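Local coordinates for protein carbohydrate esterase family 2 (CE2) (Chaetomium olivicolor, PDB 4XVH) that probably removes acetyl groups from xylan or related plant polysaccharides, pairing an SGNH-type esterase domain with a beta-sandwich carbohydrate-binding domain, at residues D117-G122 with S256-D261; V44-D49 with I54-F59. One frame throughout, in Å; residues are numbered along the deposited sequence. Where two conformers were deposited one is given.

In the fold
The two contacts sit in different domains. Contact 2 is a beta hairpin in the jelly-roll sandwich of the N-terminal part, whereas contact 1 joins the short helix 118-121 to the loop that follows strand 250-254 of the parallel sheet in the esterase part. Their centres are 26 Å apart and their nearest atoms about 10 Å, so they do not touch. The bound polyether marks the pocket: contact 1 supplies Asp117 and Ser118 to it, with His306 and Asn215 nearby. Ala86 and Tyr87, from the sequence range of the N-terminal family, also line it. Contact 2 stands back from that site, the Phe59 side chain lying about 13 Å from the ligand.

Contact 1: D117-G122 with S256-D261; sequences DSITVG and SPMLSD. With PEU (2,5,8,11,14,17,20,23,26,29,32,35,38,41,44,47,50,53,56,59,62,65,68,71,74,77,80-heptacosaoxadooctacontan-82-ol), chain C.
The side chains of Ile119 and Met258 run alongside one another, heading opposite ways, with the sulfur SD of Met258 lying 3.7 Å from Ile119 CG1 and equally near its CD1. The thioether chain turns about its CG-SD bond (chi3 69°), while the isoleucine branch stays extended and carries CD1 on towards the loop. There CD1 comes 4.0 Å from Pro257 CD, and Trp294 touches both Ile119 and Pro257. The loop makes its own turn at Ser256, whose OG accepts from Met258 N at 3.0 Å in an ST turn and also hydrogen-bonds to Thr214 OG1.

The helix end of the contact is the Asp-Ser pair of the GDSL-type block. Asp117 is the N-cap: its OD1 takes the Ile119 N-H at 3.0 Å, on the anti side and 26° out of the carboxylate plane. With an alanine here, Ile119 N would probably be left without its capping acceptor and the first helical turn less firmly set. Next to it, Ser118 OG hydrogen-bonds to His306 NE2 and lies 2.9 Å from OAW of the polyether, consistent with the nucleophile of an SGNH esterase. The chemistry is thus divided: apolar contact ties the helix to the loop through Ile119, whereas the carboxylate of Asp117 fixes the helix start and the hydroxyl of Ser118 faces the pocket.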
ATOM      1  N   ASP A 117       1.033  -7.052   2.024  1.00 14.79           N
ATOM      2  CA  ASP A 117       2.261  -7.567   1.448  1.00 16.89           C
ATOM      3  C   ASP A 117       2.395  -7.115  -0.013  1.00 16.16           C
ATOM      4  O   ASP A 117       1.961  -6.027  -0.374  1.00 15.09           O
ATOM      5  CB  ASP A 117       2.276  -9.092   1.541  1.00 19.13           C
ATOM      6  CG  ASP A 117       1.008  -9.740   0.959  1.00 19.81           C
ATOM      7  OD1 ASP A 117       0.396  -9.187   0.022  1.00 18.93           O
ATOM      8  OD2 ASP A 117       0.618 -10.818   1.447  1.00 20.61           O
ATOM      9  N   SER A 118       2.953  -7.978  -0.857  1.00 15.21           N
ATOM     10  CA  SER A 118       3.215  -7.609  -2.243  1.00 15.37           C
ATOM     11  C   SER A 118       1.906  -7.231  -2.981  1.00 13.97           C
ATOM     12  O   SER A 118       1.902  -6.417  -3.909  1.00 15.50           O
ATOM     13  CB  SER A 118       3.917  -8.780  -2.948  1.00 16.20           C
ATOM     14  OG  SER A 118       3.022  -9.872  -3.027  1.00 15.69           O
ATOM     15  N   ILE A 119       0.799  -7.852  -2.590  1.00 12.71           N
ATOM     16  CA  ILE A 119      -0.478  -7.571  -3.247  1.00 13.91           C
ATOM     17  C   ILE A 119      -0.908  -6.117  -2.967  1.00 15.13           C
ATOM     18  O   ILE A 119      -1.424  -5.392  -3.856  1.00 15.33           O
ATOM     19  CB  ILE A 119      -1.559  -8.566  -2.774  1.00 14.92           C
ATOM     20  CG1 ILE A 119      -1.087  -9.998  -3.100  1.00 16.45           C
ATOM     21  CG2 ILE A 119      -2.929  -8.263  -3.421  1.00 14.91           C
ATOM     22  CD1 ILE A 119      -1.963 -11.086  -2.447  1.00 16.86           C
ATOM     23  N   THR A 120      -0.645  -5.676  -1.743  1.00 14.04           N
ATOM     24  CA  THR A 120      -0.990  -4.325  -1.334  1.00 13.26           C
ATOM     25  C   THR A 120       0.017  -3.313  -1.857  1.00 14.48           C
ATOM     26  O   THR A 120      -0.337  -2.169  -2.165  1.00 15.32           O
ATOM     27  CB  THR A 120      -1.111  -4.291   0.202  1.00 13.96           C
ATOM     28  OG1 THR A 120      -2.166  -5.193   0.555  1.00 16.63           O
ATOM     29  CG2 THR A 120      -1.377  -2.919   0.743  1.00 11.88           C
ATOM     30  N   VAL A 121       1.266  -3.743  -2.002  1.00 14.74           N
ATOM     31  CA  VAL A 121       2.253  -2.917  -2.682  1.00 13.76           C
ATOM     32  C   VAL A 121       1.824  -2.621  -4.114  1.00 14.12           C
ATOM     33  O   VAL A 121       1.867  -1.475  -4.562  1.00 14.11           O
ATOM     34  CB  VAL A 121       3.632  -3.607  -2.747  1.00 14.49           C
ATOM     35  CG1 VAL A 121       4.548  -2.858  -3.733  1.00 14.88           C
ATOM     36  CG2 VAL A 121       4.270  -3.692  -1.346  1.00 13.91           C
ATOM     37  N   GLY A 122       1.395  -3.671  -4.818  1.00 12.27           N
ATOM     38  CA  GLY A 122       1.235  -3.585  -6.255  1.00 12.30           C
ATOM     39  C   GLY A 122       2.372  -4.228  -7.022  1.00 14.25           C
ATOM     40  O   GLY A 122       2.670  -3.830  -8.129  1.00 13.54           O
ATOM     41  N   SER A 256      -6.983 -13.952   0.486  1.00 19.09           N
ATOM     42  CA  SER A 256      -5.999 -13.754  -0.579  1.00 17.94           C
ATOM     43  C   SER A 256      -6.460 -14.221  -1.954  1.00 18.81           C
ATOM     44  O   SER A 256      -6.836 -15.383  -2.117  1.00 18.60           O
ATOM     45  CB  SER A 256      -4.723 -14.509  -0.229  1.00 17.20           C
ATOM     46  OG  SER A 256      -3.854 -14.469  -1.332  1.00 16.50           O
ATOM     47  N   PRO A 257      -6.370 -13.337  -2.956  1.00 18.41           N
ATOM     48  CA  PRO A 257      -6.643 -13.715  -4.349  1.00 18.92           C
ATOM     49  C   PRO A 257      -5.594 -14.691  -4.907  1.00 18.86           C
ATOM     50  O   PRO A 257      -5.831 -15.297  -5.953  1.00 17.73           O
ATOM     51  CB  PRO A 257      -6.578 -12.371  -5.093  1.00 15.81           C
ATOM     52  CG  PRO A 257      -5.528 -11.589  -4.317  1.00 14.05           C
ATOM     53  CD  PRO A 257      -5.869 -11.948  -2.858  1.00 18.09           C
ATOM     54  N   MET A 258      -4.456 -14.840  -4.217  1.00 19.62           N
ATOM     55  CA  MET A 258      -3.413 -15.765  -4.660  1.00 20.32           C
ATOM     56  C   MET A 258      -3.482 -17.134  -3.994  1.00 24.48           C
ATOM     57  O   MET A 258      -2.802 -18.052  -4.447  1.00 27.39           O
ATOM     58  CB  MET A 258      -2.021 -15.157  -4.425  1.00 19.10           C
ATOM     59  CG  MET A 258      -1.771 -13.922  -5.278  1.00 17.00           C
ATOM     60  SD  MET A 258      -0.189 -13.050  -5.041  1.00 18.46           S
ATOM     61  CE  MET A 258       0.962 -14.272  -5.738  1.00 17.27           C
ATOM     62  N   LEU A 259      -4.262 -17.291  -2.925  1.00 23.32           N
ATOM     63  CA  LEU A 259      -4.407 -18.629  -2.335  1.00 24.47           C
ATOM     64  C   LEU A 259      -5.590 -19.341  -2.969  1.00 25.47           C
ATOM     65  O   LEU A 259      -6.570 -18.694  -3.362  1.00 25.17           O
ATOM     66  CB  LEU A 259      -4.592 -18.552  -0.820  1.00 23.64           C
ATOM     67  CG  LEU A 259      -3.401 -17.955  -0.066  1.00 22.19           C
ATOM     68  CD1 LEU A 259      -3.681 -17.951   1.434  1.00 23.09           C
ATOM     69  CD2 LEU A 259      -2.135 -18.746  -0.382  1.00 21.19           C
ATOM     70  N   SER A 260      -5.498 -20.665  -3.079  1.00 26.25           N
ATOM     71  CA  SER A 260      -6.592 -21.466  -3.618  1.00 25.56           C
ATOM     72  C   SER A 260      -6.815 -22.676  -2.730  1.00 26.19           C
ATOM     73  O   SER A 260      -6.057 -22.886  -1.769  1.00 26.18           O
ATOM     74  CB  SER A 260      -6.295 -21.915  -5.050  1.00 25.04           C
ATOM     75  OG  SER A 260      -5.315 -22.918  -5.035  1.00 26.84           O
ATOM     76  N   ASP A 261      -7.835 -23.470  -3.065  1.00 25.90           N
ATOM     77  CA  ASP A 261      -8.060 -24.751  -2.404  1.00 27.55           C
ATOM     78  C   ASP A 261      -7.510 -25.905  -3.223  1.00 29.26           C
ATOM     79  O   ASP A 261      -7.753 -27.061  -2.898  1.00 30.97           O
ATOM     80  CB  ASP A 261      -9.555 -24.969  -2.133  1.00 29.27           C
ATOM     81  CG  ASP A 261     -10.060 -24.089  -1.017  1.00 29.45           C
ATOM     82  OD1 ASP A 261      -9.226 -23.634  -0.206  1.00 29.32           O
ATOM     83  OD2 ASP A 261     -11.274 -23.825  -0.966  1.00 29.83           O
TER
HETATM   84  CAA PEU C 402      18.393  -1.496  -1.831  1.00 70.99           C
HETATM   85  OAB PEU C 402      18.385  -2.863  -2.278  1.00 71.77           O
HETATM   86  CAC PEU C 402      19.197  -3.754  -1.418  1.00 72.61           C
HETATM   87  CAD PEU C 402      19.329  -5.290  -1.742  1.00 77.05           C
HETATM   88  OAE PEU C 402      19.920  -5.560  -3.036  1.00 77.29           O
HETATM   89  CAF PEU C 402      19.125  -5.080  -4.166  1.00 77.68           C
HETATM   90  CAG PEU C 402      17.821  -5.776  -4.591  1.00 77.76           C
HETATM   91  OAH PEU C 402      16.786  -5.950  -3.611  1.00 78.01           O
HETATM   92  CAI PEU C 402      15.569  -6.457  -4.226  1.00 77.94           C
HETATM   93  CAJ PEU C 402      14.530  -6.922  -3.198  1.00 78.01           C
HETATM   94  OAK PEU C 402      13.316  -7.370  -3.859  1.00 78.05           O
HETATM   95  CAL PEU C 402      12.558  -8.198  -2.952  1.00 78.01           C
HETATM   96  CAM PEU C 402      11.262  -8.742  -3.543  1.00 77.83           C
HETATM   97  OAN PEU C 402      10.837  -9.706  -2.558  1.00 77.54           O
HETATM   98  CAO PEU C 402       9.667 -10.465  -2.937  1.00 76.89           C
HETATM   99  CAP PEU C 402       9.876 -11.647  -2.012  1.00 76.24           C
HETATM  100  OAQ PEU C 402       9.048 -12.828  -1.882  1.00 75.85           O
HETATM  101  CAR PEU C 402       8.740 -13.603  -3.083  1.00 75.04           C
HETATM  102  CAS PEU C 402       7.664 -13.127  -4.091  1.00 73.49           C
HETATM  103  OAT PEU C 402       6.293 -13.061  -3.528  1.00 71.07           O
HETATM  104  CAU PEU C 402       6.085 -12.125  -2.428  1.00 68.13           C
HETATM  105  CAV PEU C 402       4.632 -12.164  -1.908  1.00 65.81           C
HETATM  106  OAW PEU C 402       4.302 -11.246  -0.835  1.00 64.62           O

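Contact 2: V44-D49 with I54-F59; sequences VDLVID and IVISDF
A beta hairpin brings Val44, Asp45 and Leu46 into antiparallel register with Ile56, Val55 and Ile54, and strands 44-48 and 54-56 run at 149° to each other. Val44 and Ile56 form a hydrogen-bonded pair: Val44 N donates to Ile56 O at 2.8 Å, and Ile56 N returns a bond to Val44 O. Leu46 and Ile54 exchange the same two bonds. Asp45 and Val55, the non-hydrogen-bonded pair between them, point to the face opposite that of Val44, Leu46, Ile54 and Ile56, and their side chains run next to each other, in the same direction, with Asp45 OD1 3.7 Å from Val55 CG2. That carboxylate has its main partner in Arg82, to which OD1 makes a salt bridge.

Strand 44-48 also pairs with strand 73-81, so the hairpin belongs to one sheet of the jelly-roll sandwich. On its apolar face Leu46 and Ile56 touch Ile64 of strand 63-65 and Val44 touches Ile90 of strand 88-97, both in the second sheet. On this face the side chains of Val44 and Ile56 cross at a slant, with Val44 CG2 3.8 Å from Ile56 CB. With CG2 set between the backbone N and the carbonyl carbon, the same methyl also comes in the plane of the Phe59 ring, against its edge, 3.9 Å from CE1. Val44 CG1 approaches CZ of that ring. Farther along, Leu46 CB lies 4.1 Å from Ile56 CD1, and Ile48 CG1 rests 4.2 Å from Ile54 CD1.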
ATOM      1  N   VAL A  44       7.636   6.464  -9.864  1.00 18.33           N
ATOM      2  CA  VAL A  44       6.618   7.341  -9.349  1.00 19.14           C
ATOM      3  C   VAL A  44       5.679   7.663 -10.480  1.00 18.68           C
ATOM      4  O   VAL A  44       6.079   7.606 -11.666  1.00 18.97           O
ATOM      5  CB  VAL A  44       7.212   8.685  -8.791  1.00 18.30           C
ATOM      6  CG1 VAL A  44       8.201   8.441  -7.648  1.00 18.22           C
ATOM      7  CG2 VAL A  44       7.883   9.463  -9.935  1.00 19.74           C
ATOM      8  N   ASP A  45       4.447   7.998 -10.109  1.00 17.86           N
ATOM      9  CA  ASP A  45       3.478   8.650 -10.990  1.00 18.92           C
ATOM     10  C   ASP A  45       3.531  10.144 -10.756  1.00 19.07           C
ATOM     11  O   ASP A  45       3.425  10.574  -9.602  1.00 19.85           O
ATOM     12  CB  ASP A  45       2.051   8.180 -10.695  1.00 17.68           C
ATOM     13  CG  ASP A  45       1.713   6.854 -11.319  1.00 19.16           C
ATOM     14  OD1 ASP A  45       2.553   6.276 -12.051  1.00 19.33           O
ATOM     15  OD2 ASP A  45       0.560   6.408 -11.106  1.00 18.84           O
ATOM     16  N   LEU A  46       3.622  10.941 -11.813  1.00 18.14           N
ATOM     17  CA  LEU A  46       3.492  12.394 -11.661  1.00 17.31           C
ATOM     18  C   LEU A  46       2.210  12.810 -12.371  1.00 17.41           C
ATOM     19  O   LEU A  46       2.079  12.579 -13.592  1.00 17.77           O
ATOM     20  CB  LEU A  46       4.726  13.114 -12.241  1.00 17.35           C
ATOM     21  CG  LEU A  46       4.699  14.646 -12.137  1.00 18.95           C
ATOM     22  CD1 LEU A  46       4.944  15.084 -10.693  1.00 17.56           C
ATOM     23  CD2 LEU A  46       5.737  15.235 -13.083  1.00 20.57           C
ATOM     24  N   VAL A  47       1.250  13.369 -11.633  1.00 16.44           N
ATOM     25  CA  VAL A  47      -0.047  13.703 -12.211  1.00 17.52           C
ATOM     26  C   VAL A  47      -0.197  15.226 -12.242  1.00 20.69           C
ATOM     27  O   VAL A  47      -0.122  15.886 -11.208  1.00 20.59           O
ATOM     28  CB  VAL A  47      -1.223  13.062 -11.434  1.00 17.33           C
ATOM     29  CG1 VAL A  47      -2.539  13.708 -11.844  1.00 16.56           C
ATOM     30  CG2 VAL A  47      -1.255  11.525 -11.685  1.00 15.96           C
ATOM     31  N   ILE A  48      -0.367  15.767 -13.446  1.00 20.84           N
ATOM     32  CA  ILE A  48      -0.428  17.204 -13.651  1.00 22.91           C
ATOM     33  C   ILE A  48      -1.839  17.606 -14.066  1.00 24.15           C
ATOM     34  O   ILE A  48      -2.389  17.027 -15.025  1.00 23.88           O
ATOM     35  CB  ILE A  48       0.574  17.646 -14.749  1.00 24.72           C
ATOM     36  CG1 ILE A  48       1.962  17.089 -14.451  1.00 24.37           C
ATOM     37  CG2 ILE A  48       0.621  19.170 -14.877  1.00 25.51           C
ATOM     38  CD1 ILE A  48       2.561  17.710 -13.120  1.00 24.03           C
ATOM     39  N   ASP A  49      -2.428  18.576 -13.365  1.00 23.72           N
ATOM     40  CA  ASP A  49      -3.784  19.016 -13.694  1.00 24.86           C
ATOM     41  C   ASP A  49      -4.775  17.847 -13.737  1.00 24.17           C
ATOM     42  O   ASP A  49      -5.702  17.824 -14.555  1.00 25.00           O
ATOM     43  CB  ASP A  49      -3.771  19.766 -15.033  1.00 26.66           C
ATOM     44  CG  ASP A  49      -2.941  21.036 -14.959  1.00 28.51           C
ATOM     45  OD1 ASP A  49      -2.800  21.532 -13.823  1.00 28.62           O
ATOM     46  OD2 ASP A  49      -2.436  21.520 -16.000  1.00 30.10           O
ATOM     47  N   ILE A  54       2.258  10.476 -15.359  1.00 20.51           N
ATOM     48  CA  ILE A  54       3.519  10.374 -16.088  1.00 20.68           C
ATOM     49  C   ILE A  54       4.363   9.427 -15.270  1.00 22.11           C
ATOM     50  O   ILE A  54       4.585   9.680 -14.080  1.00 20.73           O
ATOM     51  CB  ILE A  54       4.227  11.725 -16.253  1.00 22.48           C
ATOM     52  CG1 ILE A  54       3.263  12.744 -16.902  1.00 21.02           C
ATOM     53  CG2 ILE A  54       5.524  11.548 -17.059  1.00 24.69           C
ATOM     54  CD1 ILE A  54       3.785  14.197 -16.932  1.00 21.37           C
ATOM     55  N   VAL A  55       4.770   8.309 -15.862  1.00 22.70           N
ATOM     56  CA  VAL A  55       5.504   7.302 -15.095  1.00 22.34           C
ATOM     57  C   VAL A  55       6.992   7.559 -15.202  1.00 22.75           C
ATOM     58  O   VAL A  55       7.550   7.596 -16.315  1.00 24.48           O
ATOM     59  CB  VAL A  55       5.195   5.877 -15.566  1.00 23.61           C
ATOM     60  CG1 VAL A  55       5.987   4.868 -14.729  1.00 22.75           C
ATOM     61  CG2 VAL A  55       3.676   5.620 -15.480  1.00 23.21           C
ATOM     62  N   ILE A  56       7.632   7.758 -14.054  1.00 20.45           N
ATOM     63  CA  ILE A  56       9.035   8.089 -14.020  1.00 22.59           C
ATOM     64  C   ILE A  56       9.782   7.061 -13.186  1.00 24.25           C
ATOM     65  O   ILE A  56       9.362   6.778 -12.071  1.00 22.26           O
ATOM     66  CB  ILE A  56       9.240   9.484 -13.434  1.00 23.34           C
ATOM     67  CG1 ILE A  56       8.446  10.514 -14.231  1.00 24.26           C
ATOM     68  CG2 ILE A  56      10.730   9.863 -13.426  1.00 24.06           C
ATOM     69  CD1 ILE A  56       8.392  11.875 -13.534  1.00 24.22           C
ATOM     70  N   SER A  57      10.861   6.494 -13.726  1.00 26.15           N
ATOM     71  CA  SER A  57      11.636   5.508 -12.975  0.50 28.20           C
ATOM     72  C   SER A  57      13.127   5.797 -13.050  1.00 31.51           C
ATOM     73  O   SER A  57      13.924   5.090 -12.454  1.00 32.42           O
ATOM     74  CB  SER A  57      11.360   4.085 -13.465  0.50 28.03           C
ATOM     75  OG  SER A  57      11.818   3.894 -14.786  0.50 28.74           O
ATOM     76  N   ASP A  58      13.490   6.856 -13.767  1.00 39.83           N
ATOM     77  CA  ASP A  58      14.867   7.324 -13.785  1.00 45.87           C
ATOM     78  C   ASP A  58      14.932   8.737 -13.252  1.00 46.83           C
ATOM     79  O   ASP A  58      14.256   9.635 -13.746  1.00 46.85           O
ATOM     80  CB  ASP A  58      15.451   7.253 -15.185  1.00 51.59           C
ATOM     81  CG  ASP A  58      16.176   5.951 -15.434  1.00 58.05           C
ATOM     82  OD1 ASP A  58      15.744   4.917 -14.871  1.00 57.30           O
ATOM     83  OD2 ASP A  58      17.198   5.971 -16.174  1.00 64.10           O
ATOM     84  N   PHE A  59      15.722   8.918 -12.210  1.00 48.81           N
ATOM     85  CA  PHE A  59      15.889  10.221 -11.597  1.00 52.66           C
ATOM     86  C   PHE A  59      17.349  10.598 -11.748  1.00 64.03           C
ATOM     87  O   PHE A  59      18.182  10.319 -10.861  1.00 66.41           O
ATOM     88  CB  PHE A  59      15.464  10.186 -10.140  1.00 47.44           C
ATOM     89  CG  PHE A  59      14.166   9.476  -9.924  1.00 41.90           C
ATOM     90  CD1 PHE A  59      12.975  10.174  -9.946  1.00 39.08           C
ATOM     91  CD2 PHE A  59      14.137   8.104  -9.749  1.00 40.66           C
ATOM     92  CE1 PHE A  59      11.763   9.518  -9.764  1.00 36.45           C
ATOM     93  CE2 PHE A  59      12.944   7.443  -9.583  1.00 38.13           C
ATOM     94  CZ  PHE A  59      11.755   8.156  -9.588  1.00 36.18           C
TER